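Local coordinates for Lon211 (Mycobacterium tuberculosis, PDB 6VBK), which probably recognises and binds protein substrates, serving as the N-terminal domain of an ATP-dependent Lon protease, at residues B[9-14]-B[120-125]; B[61-66]-B[84-89]; B[77-82]-B[103-108]. One frame throughout, in Å; residues are numbered along the deposited sequence.

Contact 1 of 3, residues B[9-14]-B[120-125]; sequences SETLTL and WVEGTV
The indole of Trp120 is the flat group at one end of the pair. Thr13 C lies in the ring plane at its edge, while Thr13 CG2 meets Trp120 CE3 obliquely at 3.5 Å and Leu14 C comes, also obliquely, to 3.4 Å from the same CE3. With its CG anti to the carbonyl carbon (chi1 -68°), the ring is brought up to the neighbouring strand at Thr13 and Leu14; NE1 is satisfied by Pro115 O, and Ala46 and Ala50 of helix 38-50 touch the ring. Four backbone hydrogen bonds follow in two pairs. Leu14 N donates to Val121 O and Val121 N to Leu14 O, each at 3.2 Å and nearly straight. At Leu12 and Gly123 the bonds are shorter but more bent, Leu12 N to Gly123 O compressed to 2.4 Å and Gly123 N to Leu12 O 2.7 Å. On one face Thr11 CG2 crosses Glu122 CB obliquely at 3.7 Å; on the other, Leu12 CD1 meets Val125 CG2 at 3.6 Å. Ser9 pairs with a strand of the second subunit, extending the sheet across the interface. Segments 9-14 and 120-125, running at 144°, form an antiparallel ladder within the mixed sheet of the PUA-like Lon N-terminal domain.

Contact 2 of 3, residues B[61-66]-B[84-89]; sequences VSKPRV and VIEQEG
A single backbone hydrogen bond joins the two segments: Ile85 N donates to Pro64 O at 2.9 Å, almost straight (166°) and in the carbonyl plane. Val84 CA adds a C-H contact to the same oxygen, so Pro64 O is approached by two consecutive residues. Beside it, Pro64 CB lies 3.8 Å from Ile85 CG1, the proline ring and the isoleucine crossing at about a right angle. Lys63 reaches past Val84 and Ile85: its CB touches Val84 CG1 at 3.6 Å, and its CD passes 3.6 Å from Ile85 O. Bends at chi2 and chi4 then bring NZ to Glu86 OE1, a salt bridge of 3.2 Å whose hydrogen bond is weak; a water also bridges the pair, accepting from Lys63 NZ and donating to Glu86 OE1. This is the open end of the beta hairpin of strands 65-70 and 79-88, where Arg65 and Val84 form a non-hydrogen-bonded antiparallel pair. Just beyond, Glu86 and Gln87 together face Val99 in a classic beta bulge. Further out, Arg101 grips Glu86 OE2 in a second salt bridge, while OE1 takes Lys63. Ala47 of helix 38-50 packs against Pro64 and Val66, and Arg48 of that helix pairs with Glu88 OE2.

Contact 3 of 3, residues B[77-82]-B[103-108]; sequences ADVGTL and VSRVRI
Ile108 leaves its strand with CB directed toward the partner strand and 3.4 Å from Asp78 O. CG1, anti to the carbonyl carbon, stays near Asp78 O, passes the backbone of Gly80 and lies 3.9 Å from Gly80 N. Because the chain is extended at chi2 (-178°), CD1 reaches on to Ala77 O, at 3.2 Å a tight fit. Val69 of strand 65-70 also touches this side chain. The hydrogen bond from Ile108 N to Asp78 O measures 2.8 Å, with the donor above the carbonyl plane; a water donates to both Asp78 O and Ile108 O, so Asp78 O is gripped twice, by Ile108 N and the water.

Inward, the pairing is that of an antiparallel beta hairpin formed by strands 79-88 and 96-112. Gly80 and Val106 form a hydrogen-bonded pair, Gly80 N to Val106 O and Val106 N to Gly80 O both at 2.9 Å and in the carbonyl plane. Leu82 N continues the ladder to Ser104 O. At the far end Val103 N donates to Leu82 O at 2.7 Å, nearly along the C=O axis, while Leu82 CB rests on Val106 CG2.

On the face carrying Val79, Thr81, Arg105 and Arg107, Val79 CG2 sits over one face of the Arg107 guanidinium, 3.9 Å above its plane and offset toward the rim. The poorly ordered carboxylate of Asp78 makes a long salt bridge to Arg107, with OD2 3.7 Å from NH1 and the two planes 27° apart; a water donating to OD2 and accepting from NH2 bridges them. Arg105 runs out extended on this same face to Asp173 and the carbonyls of Val189 and Leu190 in the helical part, and Leu190 also packs on Val79 and Thr81.

Overall arrangement
From the N terminus, strand 9-19 pairs with 120-125 only after 105 residues, so contact 1 closes the longest loop, which takes in helix 38-50 and both other contacts. Within it the chain reaches 61-66, then 77-82; contact 2 closes at 84-89 and contact 3 at 103-108, so the two loops cross. They build the successive hairpins 65-70/79-88 and 79-88/96-112, sharing strand 79-88, and strand 9-19 lies parallel to strand 65-70 in the same mixed sheet. Contacts 1 and 3 have centres about 9 Å apart: Thr124 O probably accepts a hydrogen bond from Arg107 N. Contact 2 is centred about 17 to 18 Å from either, yet Arg65 packs against Leu12, Leu14 and Leu82, linking all three.

Contact 1 of 3, residues B[9-14]-B[120-125]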
ATOM      1  N   SER B   9       1.208  -3.999   0.821  1.00 57.48           N
ATOM      2  CA  SER B   9       0.690  -3.985  -0.536  1.00 64.31           C
ATOM      3  C   SER B   9       0.449  -2.550  -0.994  1.00 62.72           C
ATOM      4  O   SER B   9       0.241  -1.639  -0.188  1.00 61.37           O
ATOM      5  CB  SER B   9      -0.602  -4.796  -0.630  1.00 59.88           C
ATOM      6  OG  SER B   9      -0.370  -6.159  -0.318  1.00 64.57           O
ATOM      7  N   GLU B  10       0.482  -2.359  -2.307  1.00 81.74           N
ATOM      8  CA  GLU B  10       0.313  -1.034  -2.885  1.00 84.13           C
ATOM      9  C   GLU B  10      -1.161  -0.649  -2.910  1.00 70.97           C
ATOM     10  O   GLU B  10      -2.034  -1.489  -3.143  1.00 64.21           O
ATOM     11  CB  GLU B  10       0.895  -1.000  -4.299  1.00100.25           C
ATOM     12  CG  GLU B  10       1.705   0.246  -4.612  1.00115.81           C
ATOM     13  CD  GLU B  10       2.477   0.124  -5.911  1.00119.38           C
ATOM     14  OE1 GLU B  10       2.539  -0.995  -6.463  1.00117.78           O
ATOM     15  OE2 GLU B  10       3.023   1.144  -6.380  1.00120.59           O
ATOM     16  N   THR B  11      -1.436   0.630  -2.662  1.00 81.94           N
ATOM     17  CA  THR B  11      -2.795   1.158  -2.662  1.00 71.48           C
ATOM     18  C   THR B  11      -3.025   1.955  -3.940  1.00 76.67           C
ATOM     19  O   THR B  11      -2.312   2.928  -4.208  1.00 83.67           O
ATOM     20  CB  THR B  11      -3.051   2.032  -1.433  1.00 73.93           C
ATOM     21  OG1 THR B  11      -3.202   1.201  -0.275  1.00 85.71           O
ATOM     22  CG2 THR B  11      -4.311   2.865  -1.620  1.00 67.14           C
ATOM     23  N   LEU B  12      -4.013   1.538  -4.725  1.00 81.27           N
ATOM     24  CA  LEU B  12      -4.365   2.216  -5.961  1.00 74.16           C
ATOM     25  C   LEU B  12      -5.481   3.227  -5.725  1.00 74.74           C
ATOM     26  O   LEU B  12      -6.274   3.114  -4.788  1.00 60.44           O
ATOM     27  CB  LEU B  12      -4.807   1.212  -7.027  1.00 81.93           C
ATOM     28  CG  LEU B  12      -3.737   0.447  -7.800  1.00 85.78           C
ATOM     29  CD1 LEU B  12      -4.398  -0.553  -8.727  1.00 88.02           C
ATOM     30  CD2 LEU B  12      -2.860   1.402  -8.590  1.00 86.95           C
ATOM     31  N   THR B  13      -5.535   4.224  -6.603  1.00 68.56           N
ATOM     32  CA  THR B  13      -6.607   5.210  -6.622  1.00 57.75           C
ATOM     33  C   THR B  13      -7.259   5.170  -7.996  1.00 51.54           C
ATOM     34  O   THR B  13      -6.600   5.443  -9.006  1.00 62.82           O
ATOM     35  CB  THR B  13      -6.076   6.611  -6.306  1.00 71.75           C
ATOM     36  OG1 THR B  13      -5.552   6.634  -4.972  1.00 83.40           O
ATOM     37  CG2 THR B  13      -7.183   7.640  -6.422  1.00 66.84           C
ATOM     38  N   LEU B  14      -8.542   4.822  -8.036  1.00 54.86           N
ATOM     39  CA  LEU B  14      -9.247   4.588  -9.286  1.00 54.13           C
ATOM     40  C   LEU B  14     -10.623   5.234  -9.240  1.00 48.68           C
ATOM     41  O   LEU B  14     -11.225   5.346  -8.165  1.00 51.02           O
ATOM     42  CB  LEU B  14      -9.404   3.085  -9.565  1.00 48.56           C
ATOM     43  CG  LEU B  14      -8.118   2.266  -9.678  1.00 44.82           C
ATOM     44  CD1 LEU B  14      -8.430   0.781  -9.633  1.00 59.10           C
ATOM     45  CD2 LEU B  14      -7.368   2.624 -10.952  1.00 54.24           C
ATOM     46  N   TRP B 120     -13.891   8.820  -6.580  1.00 65.81           N
ATOM     47  CA  TRP B 120     -12.600   8.165  -6.445  1.00 69.79           C
ATOM     48  C   TRP B 120     -12.514   7.447  -5.106  1.00 69.55           C
ATOM     49  O   TRP B 120     -12.957   7.969  -4.079  1.00 70.76           O
ATOM     50  CB  TRP B 120     -11.458   9.177  -6.566  1.00 64.87           C
ATOM     51  CG  TRP B 120     -11.318   9.764  -7.937  1.00 63.60           C
ATOM     52  CD1 TRP B 120     -12.044  10.789  -8.469  1.00 83.95           C
ATOM     53  CD2 TRP B 120     -10.386   9.364  -8.950  1.00 59.46           C
ATOM     54  NE1 TRP B 120     -11.625  11.050  -9.752  1.00 69.39           N
ATOM     55  CE2 TRP B 120     -10.607  10.189 -10.070  1.00 60.42           C
ATOM     56  CE3 TRP B 120      -9.389   8.388  -9.017  1.00 69.88           C
ATOM     57  CZ2 TRP B 120      -9.868  10.066 -11.243  1.00 67.14           C
ATOM     58  CZ3 TRP B 120      -8.654   8.270 -10.182  1.00 58.90           C
ATOM     59  CH2 TRP B 120      -8.899   9.103 -11.279  1.00 64.41           C
ATOM     60  N   VAL B 121     -11.946   6.239  -5.125  1.00 57.54           N
ATOM     61  CA  VAL B 121     -11.720   5.454  -3.919  1.00 64.74           C
ATOM     62  C   VAL B 121     -10.311   4.883  -3.968  1.00 69.01           C
ATOM     63  O   VAL B 121      -9.714   4.723  -5.035  1.00 66.57           O
ATOM     64  CB  VAL B 121     -12.749   4.311  -3.748  1.00 73.00           C
ATOM     65  CG1 VAL B 121     -14.168   4.862  -3.687  1.00 77.82           C
ATOM     66  CG2 VAL B 121     -12.609   3.294  -4.870  1.00 67.21           C
ATOM     67  N   GLU B 122      -9.777   4.583  -2.789  1.00 73.62           N
ATOM     68  CA  GLU B 122      -8.512   3.876  -2.683  1.00 84.23           C
ATOM     69  C   GLU B 122      -8.763   2.375  -2.649  1.00 81.67           C
ATOM     70  O   GLU B 122      -9.762   1.904  -2.097  1.00 76.98           O
ATOM     71  CB  GLU B 122      -7.742   4.310  -1.435  1.00 78.03           C
ATOM     72  CG  GLU B 122      -7.238   5.743  -1.490  1.00 85.64           C
ATOM     73  CD  GLU B 122      -6.448   6.132  -0.256  1.00100.30           C
ATOM     74  OE1 GLU B 122      -6.396   5.324   0.696  1.00104.31           O
ATOM     75  OE2 GLU B 122      -5.881   7.243  -0.238  1.00106.15           O
ATOM     76  N   GLY B 123      -7.848   1.622  -3.252  1.00 78.89           N
ATOM     77  CA  GLY B 123      -8.010   0.184  -3.336  1.00 87.22           C
ATOM     78  C   GLY B 123      -6.677  -0.531  -3.362  1.00 86.76           C
ATOM     79  O   GLY B 123      -5.632   0.063  -3.645  1.00 81.06           O
ATOM     80  N   THR B 124      -6.731  -1.829  -3.073  1.00 75.54           N
ATOM     81  CA  THR B 124      -5.545  -2.672  -2.996  1.00 67.87           C
ATOM     82  C   THR B 124      -5.720  -3.866  -3.920  1.00 67.69           C
ATOM     83  O   THR B 124      -6.704  -4.604  -3.802  1.00 70.47           O
ATOM     84  CB  THR B 124      -5.297  -3.143  -1.562  1.00 77.66           C
ATOM     85  OG1 THR B 124      -5.074  -2.007  -0.720  1.00 83.50           O
ATOM     86  CG2 THR B 124      -4.084  -4.059  -1.505  1.00 85.02           C
ATOM     87  N   VAL B 125      -4.768  -4.056  -4.836  1.00 61.12           N
ATOM     88  CA  VAL B 125      -4.789  -5.234  -5.691  1.00 55.05           C
ATOM     89  C   VAL B 125      -4.630  -6.476  -4.830  1.00 68.65           C
ATOM     90  O   VAL B 125      -3.717  -6.566  -4.001  1.00 82.41           O
ATOM     91  CB  VAL B 125      -3.688  -5.151  -6.757  1.00 73.22           C
ATOM     92  CG1 VAL B 125      -3.757  -6.356  -7.685  1.00 66.48           C
ATOM     93  CG2 VAL B 125      -3.809  -3.862  -7.544  1.00 65.92           C
TER

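Contact 2 of 3, residues B[61-66]-B[84-89]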
ATOM      1  N   VAL B  61       0.157   8.083 -24.186  1.00102.80           N
ATOM      2  CA  VAL B  61      -1.157   7.965 -23.484  1.00105.70           C
ATOM      3  C   VAL B  61      -1.443   6.493 -23.171  1.00 96.76           C
ATOM      4  O   VAL B  61      -1.492   5.689 -24.117  1.00 92.53           O
ATOM      5  CB  VAL B  61      -2.288   8.574 -24.334  1.00109.45           C
ATOM      6  CG1 VAL B  61      -3.593   8.657 -23.559  1.00102.65           C
ATOM      7  CG2 VAL B  61      -1.907   9.936 -24.890  1.00115.16           C
ATOM      8  N   SER B  62      -1.635   6.164 -21.890  1.00 90.87           N
ATOM      9  CA  SER B  62      -1.960   4.800 -21.505  1.00 90.12           C
ATOM     10  C   SER B  62      -3.467   4.569 -21.566  1.00 81.50           C
ATOM     11  O   SER B  62      -4.266   5.505 -21.631  1.00 80.98           O
ATOM     12  CB  SER B  62      -1.432   4.505 -20.098  1.00 92.85           C
ATOM     13  OG  SER B  62      -0.042   4.767 -20.011  1.00103.83           O
ATOM     14  N   LYS B  63      -3.847   3.293 -21.532  1.00 76.48           N
ATOM     15  CA  LYS B  63      -5.257   2.938 -21.520  1.00 66.66           C
ATOM     16  C   LYS B  63      -5.895   3.375 -20.202  1.00 60.98           C
ATOM     17  O   LYS B  63      -5.284   3.228 -19.138  1.00 60.08           O
ATOM     18  CB  LYS B  63      -5.436   1.432 -21.707  1.00 71.71           C
ATOM     19  CG  LYS B  63      -4.817   0.867 -22.976  1.00 74.24           C
ATOM     20  CD  LYS B  63      -5.652   1.192 -24.202  1.00 91.74           C
ATOM     21  CE  LYS B  63      -5.160   0.427 -25.422  1.00102.90           C
ATOM     22  NZ  LYS B  63      -5.214  -1.047 -25.211  1.00103.86           N
ATOM     23  N   PRO B  64      -7.111   3.921 -20.239  1.00 56.08           N
ATOM     24  CA  PRO B  64      -7.768   4.336 -18.994  1.00 47.07           C
ATOM     25  C   PRO B  64      -8.024   3.152 -18.073  1.00 45.13           C
ATOM     26  O   PRO B  64      -8.338   2.047 -18.520  1.00 50.33           O
ATOM     27  CB  PRO B  64      -9.080   4.965 -19.480  1.00 53.19           C
ATOM     28  CG  PRO B  64      -8.809   5.356 -20.903  1.00 54.93           C
ATOM     29  CD  PRO B  64      -7.886   4.303 -21.431  1.00 59.72           C
ATOM     30  N   ARG B  65      -7.883   3.394 -16.771  1.00 49.51           N
ATOM     31  CA  ARG B  65      -8.099   2.379 -15.748  1.00 50.76           C
ATOM     32  C   ARG B  65      -9.264   2.798 -14.863  1.00 58.43           C
ATOM     33  O   ARG B  65      -9.264   3.902 -14.309  1.00 55.40           O
ATOM     34  CB  ARG B  65      -6.836   2.171 -14.905  1.00 56.96           C
ATOM     35  CG  ARG B  65      -5.678   1.550 -15.672  1.00 69.78           C
ATOM     36  CD  ARG B  65      -4.345   1.856 -15.007  1.00 75.74           C
ATOM     37  NE  ARG B  65      -4.307   1.426 -13.614  1.00 81.05           N
ATOM     38  CZ  ARG B  65      -3.831   0.254 -13.205  1.00 88.80           C
ATOM     39  NH1 ARG B  65      -3.352  -0.614 -14.085  1.00 89.99           N
ATOM     40  NH2 ARG B  65      -3.836  -0.052 -11.916  1.00 82.84           N
ATOM     41  N   VAL B  66     -10.256   1.917 -14.734  1.00 47.54           N
ATOM     42  CA  VAL B  66     -11.433   2.177 -13.918  1.00 59.72           C
ATOM     43  C   VAL B  66     -11.612   1.032 -12.931  1.00 59.96           C
ATOM     44  O   VAL B  66     -11.022  -0.042 -13.072  1.00 56.51           O
ATOM     45  CB  VAL B  66     -12.711   2.353 -14.767  1.00 56.42           C
ATOM     46  CG1 VAL B  66     -12.570   3.539 -15.707  1.00 52.06           C
ATOM     47  CG2 VAL B  66     -13.009   1.082 -15.547  1.00 53.45           C
ATOM     48  N   VAL B  84      -9.546  -2.195 -17.615  1.00 39.42           N
ATOM     49  CA  VAL B  84      -8.774  -1.446 -18.601  1.00 41.33           C
ATOM     50  C   VAL B  84      -9.686  -1.158 -19.784  1.00 39.09           C
ATOM     51  O   VAL B  84     -10.198  -2.085 -20.422  1.00 42.67           O
ATOM     52  CB  VAL B  84      -7.518  -2.213 -19.043  1.00 47.91           C
ATOM     53  CG1 VAL B  84      -6.886  -1.537 -20.247  1.00 51.08           C
ATOM     54  CG2 VAL B  84      -6.522  -2.303 -17.899  1.00 47.42           C
ATOM     55  N   ILE B  85      -9.898   0.126 -20.068  1.00 40.75           N
ATOM     56  CA  ILE B  85     -10.693   0.531 -21.220  1.00 38.83           C
ATOM     57  C   ILE B  85      -9.896   0.206 -22.476  1.00 48.42           C
ATOM     58  O   ILE B  85      -8.962   0.929 -22.837  1.00 47.82           O
ATOM     59  CB  ILE B  85     -11.063   2.025 -21.158  1.00 46.07           C
ATOM     60  CG1 ILE B  85     -11.840   2.329 -19.876  1.00 44.65           C
ATOM     61  CG2 ILE B  85     -11.878   2.424 -22.381  1.00 41.00           C
ATOM     62  CD1 ILE B  85     -13.180   1.628 -19.788  1.00 48.93           C
ATOM     63  N   GLU B  86     -10.252  -0.895 -23.139  1.00 38.63           N
ATOM     64  CA  GLU B  86      -9.472  -1.357 -24.282  1.00 38.36           C
ATOM     65  C   GLU B  86      -9.822  -0.591 -25.551  1.00 51.21           C
ATOM     66  O   GLU B  86      -8.933  -0.261 -26.343  1.00 49.03           O
ATOM     67  CB  GLU B  86      -9.688  -2.857 -24.493  1.00 41.58           C
ATOM     68  CG  GLU B  86      -9.272  -3.726 -23.314  1.00 45.44           C
ATOM     69  CD  GLU B  86      -7.772  -3.951 -23.244  1.00 60.95           C
ATOM     70  OE1 GLU B  86      -7.048  -3.455 -24.132  1.00 63.74           O
ATOM     71  OE2 GLU B  86      -7.319  -4.629 -22.299  1.00 62.18           O
ATOM     72  N   GLN B  87     -11.105  -0.307 -25.764  1.00 48.32           N
ATOM     73  CA  GLN B  87     -11.558   0.356 -26.976  1.00 45.60           C
ATOM     74  C   GLN B  87     -12.674   1.333 -26.640  1.00 46.83           C
ATOM     75  O   GLN B  87     -13.399   1.162 -25.657  1.00 45.54           O
ATOM     76  CB  GLN B  87     -12.054  -0.651 -28.020  1.00 48.19           C
ATOM     77  CG  GLN B  87     -10.969  -1.533 -28.604  1.00 74.99           C
ATOM     78  CD  GLN B  87     -11.510  -2.516 -29.619  1.00 92.17           C
ATOM     79  OE1 GLN B  87     -12.705  -2.809 -29.641  1.00 99.00           O
ATOM     80  NE2 GLN B  87     -10.630  -3.028 -30.471  1.00 99.08           N
ATOM     81  N   GLU B  88     -12.800   2.363 -27.474  1.00 54.67           N
ATOM     82  CA  GLU B  88     -13.903   3.308 -27.392  1.00 55.97           C
ATOM     83  C   GLU B  88     -14.415   3.589 -28.795  1.00 65.13           C
ATOM     84  O   GLU B  88     -13.628   3.787 -29.724  1.00 62.43           O
ATOM     85  CB  GLU B  88     -13.488   4.619 -26.712  1.00 61.70           C
ATOM     86  CG  GLU B  88     -13.121   4.475 -25.244  1.00 65.44           C
ATOM     87  CD  GLU B  88     -12.984   5.814 -24.549  1.00 78.73           C
ATOM     88  OE1 GLU B  88     -13.987   6.557 -24.486  1.00 79.33           O
ATOM     89  OE2 GLU B  88     -11.872   6.128 -24.077  1.00 81.58           O
ATOM     90  N   GLY B  89     -15.736   3.597 -28.938  1.00 60.46           N
ATOM     91  CA  GLY B  89     -16.369   3.841 -30.220  1.00 68.53           C
ATOM     92  C   GLY B  89     -17.875   3.733 -30.134  1.00 72.34           C
ATOM     93  O   GLY B  89     -18.486   4.267 -29.203  1.00 89.31           O
TER
HETATM   94  O   HOH W   1      -6.366  -3.565 -26.646  1.00 83.58           O

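Contact 3 of 3, residues B[77-82]-B[103-108]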
ATOM      1  N   ALA B  77     -20.079  -2.952  -3.627  1.00 73.04           N
ATOM      2  CA  ALA B  77     -19.405  -4.126  -3.091  1.00 82.27           C
ATOM      3  C   ALA B  77     -18.058  -3.741  -2.486  1.00 79.92           C
ATOM      4  O   ALA B  77     -17.445  -2.734  -2.849  1.00 81.77           O
ATOM      5  CB  ALA B  77     -19.210  -5.182  -4.179  1.00 79.59           C
ATOM      6  N   ASP B  78     -17.598  -4.563  -1.540  1.00 92.13           N
ATOM      7  CA  ASP B  78     -16.314  -4.318  -0.891  1.00114.67           C
ATOM      8  C   ASP B  78     -15.129  -4.586  -1.809  1.00102.05           C
ATOM      9  O   ASP B  78     -14.008  -4.181  -1.481  1.00 99.35           O
ATOM     10  CB  ASP B  78     -16.199  -5.171   0.375  1.00134.19           C
ATOM     11  CG  ASP B  78     -16.464  -6.641   0.116  1.00146.63           C
ATOM     12  OD1 ASP B  78     -17.648  -7.016  -0.019  1.00150.01           O
ATOM     13  OD2 ASP B  78     -15.491  -7.420   0.036  1.00150.37           O
ATOM     14  N   VAL B  79     -15.347  -5.249  -2.943  1.00 83.35           N
ATOM     15  CA  VAL B  79     -14.295  -5.541  -3.907  1.00 65.74           C
ATOM     16  C   VAL B  79     -14.792  -5.155  -5.291  1.00 68.72           C
ATOM     17  O   VAL B  79     -15.916  -5.503  -5.672  1.00 73.86           O
ATOM     18  CB  VAL B  79     -13.882  -7.026  -3.872  1.00 62.67           C
ATOM     19  CG1 VAL B  79     -13.037  -7.378  -5.089  1.00 65.96           C
ATOM     20  CG2 VAL B  79     -13.122  -7.336  -2.592  1.00 79.96           C
ATOM     21  N   GLY B  80     -13.964  -4.421  -6.033  1.00 65.49           N
ATOM     22  CA  GLY B  80     -14.222  -4.116  -7.421  1.00 66.16           C
ATOM     23  C   GLY B  80     -13.229  -4.835  -8.322  1.00 71.66           C
ATOM     24  O   GLY B  80     -12.280  -5.473  -7.869  1.00 54.78           O
ATOM     25  N   THR B  81     -13.471  -4.723  -9.623  1.00 46.48           N
ATOM     26  CA  THR B  81     -12.595  -5.304 -10.633  1.00 56.58           C
ATOM     27  C   THR B  81     -11.839  -4.183 -11.330  1.00 48.81           C
ATOM     28  O   THR B  81     -12.455  -3.278 -11.904  1.00 50.67           O
ATOM     29  CB  THR B  81     -13.385  -6.125 -11.652  1.00 56.46           C
ATOM     30  OG1 THR B  81     -14.075  -7.187 -10.983  1.00 57.70           O
ATOM     31  CG2 THR B  81     -12.448  -6.722 -12.690  1.00 48.41           C
ATOM     32  N   LEU B  82     -10.511  -4.237 -11.266  1.00 54.78           N
ATOM     33  CA  LEU B  82      -9.688  -3.317 -12.036  1.00 55.58           C
ATOM     34  C   LEU B  82      -9.949  -3.527 -13.521  1.00 57.63           C
ATOM     35  O   LEU B  82      -9.733  -4.622 -14.047  1.00 45.18           O
ATOM     36  CB  LEU B  82      -8.209  -3.532 -11.712  1.00 54.06           C
ATOM     37  CG  LEU B  82      -7.197  -2.753 -12.556  1.00 54.89           C
ATOM     38  CD1 LEU B  82      -7.466  -1.259 -12.482  1.00 54.11           C
ATOM     39  CD2 LEU B  82      -5.770  -3.065 -12.121  1.00 56.11           C
ATOM     40  N   VAL B 103      -9.172  -7.080 -15.030  1.00 48.26           N
ATOM     41  CA  VAL B 103      -7.773  -7.446 -14.805  1.00 50.21           C
ATOM     42  C   VAL B 103      -7.603  -8.210 -13.492  1.00 64.03           C
ATOM     43  O   VAL B 103      -7.147  -9.356 -13.485  1.00 64.65           O
ATOM     44  CB  VAL B 103      -6.859  -6.199 -14.847  1.00 60.93           C
ATOM     45  CG1 VAL B 103      -5.396  -6.572 -14.581  1.00 63.23           C
ATOM     46  CG2 VAL B 103      -6.991  -5.475 -16.177  1.00 55.49           C
ATOM     47  N   SER B 104      -7.953  -7.585 -12.366  1.00 45.16           N
ATOM     48  CA  SER B 104      -7.690  -8.186 -11.063  1.00 47.75           C
ATOM     49  C   SER B 104      -8.683  -7.664 -10.031  1.00 56.37           C
ATOM     50  O   SER B 104      -9.390  -6.678 -10.255  1.00 57.14           O
ATOM     51  CB  SER B 104      -6.250  -7.912 -10.615  1.00 60.03           C
ATOM     52  OG  SER B 104      -5.975  -6.519 -10.593  1.00 57.42           O
ATOM     53  N   ARG B 105      -8.720  -8.335  -8.882  1.00 49.07           N
ATOM     54  CA  ARG B 105      -9.593  -7.917  -7.795  1.00 52.10           C
ATOM     55  C   ARG B 105      -8.932  -6.819  -6.976  1.00 60.34           C
ATOM     56  O   ARG B 105      -7.727  -6.854  -6.714  1.00 72.42           O
ATOM     57  CB  ARG B 105      -9.948  -9.104  -6.901  1.00 52.40           C
ATOM     58  CG  ARG B 105     -10.878 -10.100  -7.559  1.00 62.46           C
ATOM     59  CD  ARG B 105     -11.143 -11.298  -6.669  1.00 70.67           C
ATOM     60  NE  ARG B 105     -12.307 -12.050  -7.125  1.00 61.21           N
ATOM     61  CZ  ARG B 105     -12.280 -12.950  -8.101  1.00 62.70           C
ATOM     62  NH1 ARG B 105     -11.145 -13.217  -8.732  1.00 69.77           N
ATOM     63  NH2 ARG B 105     -13.393 -13.584  -8.449  1.00 59.30           N
ATOM     64  N   VAL B 106      -9.732  -5.834  -6.578  1.00 57.32           N
ATOM     65  CA  VAL B 106      -9.254  -4.687  -5.816  1.00 54.81           C
ATOM     66  C   VAL B 106     -10.136  -4.536  -4.585  1.00 71.38           C
ATOM     67  O   VAL B 106     -11.359  -4.396  -4.709  1.00 71.96           O
ATOM     68  CB  VAL B 106      -9.263  -3.394  -6.650  1.00 59.84           C
ATOM     69  CG1 VAL B 106      -8.732  -2.234  -5.830  1.00 65.20           C
ATOM     70  CG2 VAL B 106      -8.441  -3.571  -7.919  1.00 55.28           C
ATOM     71  N   ARG B 107      -9.523  -4.572  -3.403  1.00 61.43           N
ATOM     72  CA  ARG B 107     -10.255  -4.387  -2.157  1.00 64.94           C
ATOM     73  C   ARG B 107     -10.520  -2.902  -1.942  1.00 77.60           C
ATOM     74  O   ARG B 107      -9.582  -2.117  -1.767  1.00 84.18           O
ATOM     75  CB  ARG B 107      -9.476  -4.973  -0.981  1.00 86.82           C
ATOM     76  CG  ARG B 107     -10.112  -4.707   0.373  1.00 91.81           C
ATOM     77  CD  ARG B 107      -9.765  -5.797   1.376  1.00101.36           C
ATOM     78  NE  ARG B 107     -10.313  -7.090   0.975  1.00109.75           N
ATOM     79  CZ  ARG B 107     -11.550  -7.494   1.243  1.00 97.63           C
ATOM     80  NH1 ARG B 107     -12.374  -6.704   1.918  1.00107.55           N
ATOM     81  NH2 ARG B 107     -11.964  -8.685   0.837  1.00 79.31           N
ATOM     82  N   ILE B 108     -11.797  -2.520  -1.952  1.00 70.80           N
ATOM     83  CA  ILE B 108     -12.167  -1.112  -1.870  1.00 72.19           C
ATOM     84  C   ILE B 108     -11.954  -0.617  -0.447  1.00 78.81           C
ATOM     85  O   ILE B 108     -12.494  -1.183   0.511  1.00 93.50           O
ATOM     86  CB  ILE B 108     -13.617  -0.901  -2.321  1.00 67.59           C
ATOM     87  CG1 ILE B 108     -13.758  -1.236  -3.806  1.00 75.39           C
ATOM     88  CG2 ILE B 108     -14.060   0.527  -2.042  1.00 72.47           C
ATOM     89  CD1 ILE B 108     -15.145  -1.021  -4.347  1.00 80.62           C
TER
HETATM   90  O   HOH W   2     -14.195  -9.644   0.899  1.00 91.35           O
HETATM   91  O   HOH W   3     -13.208  -3.901   1.015  1.00125.37           O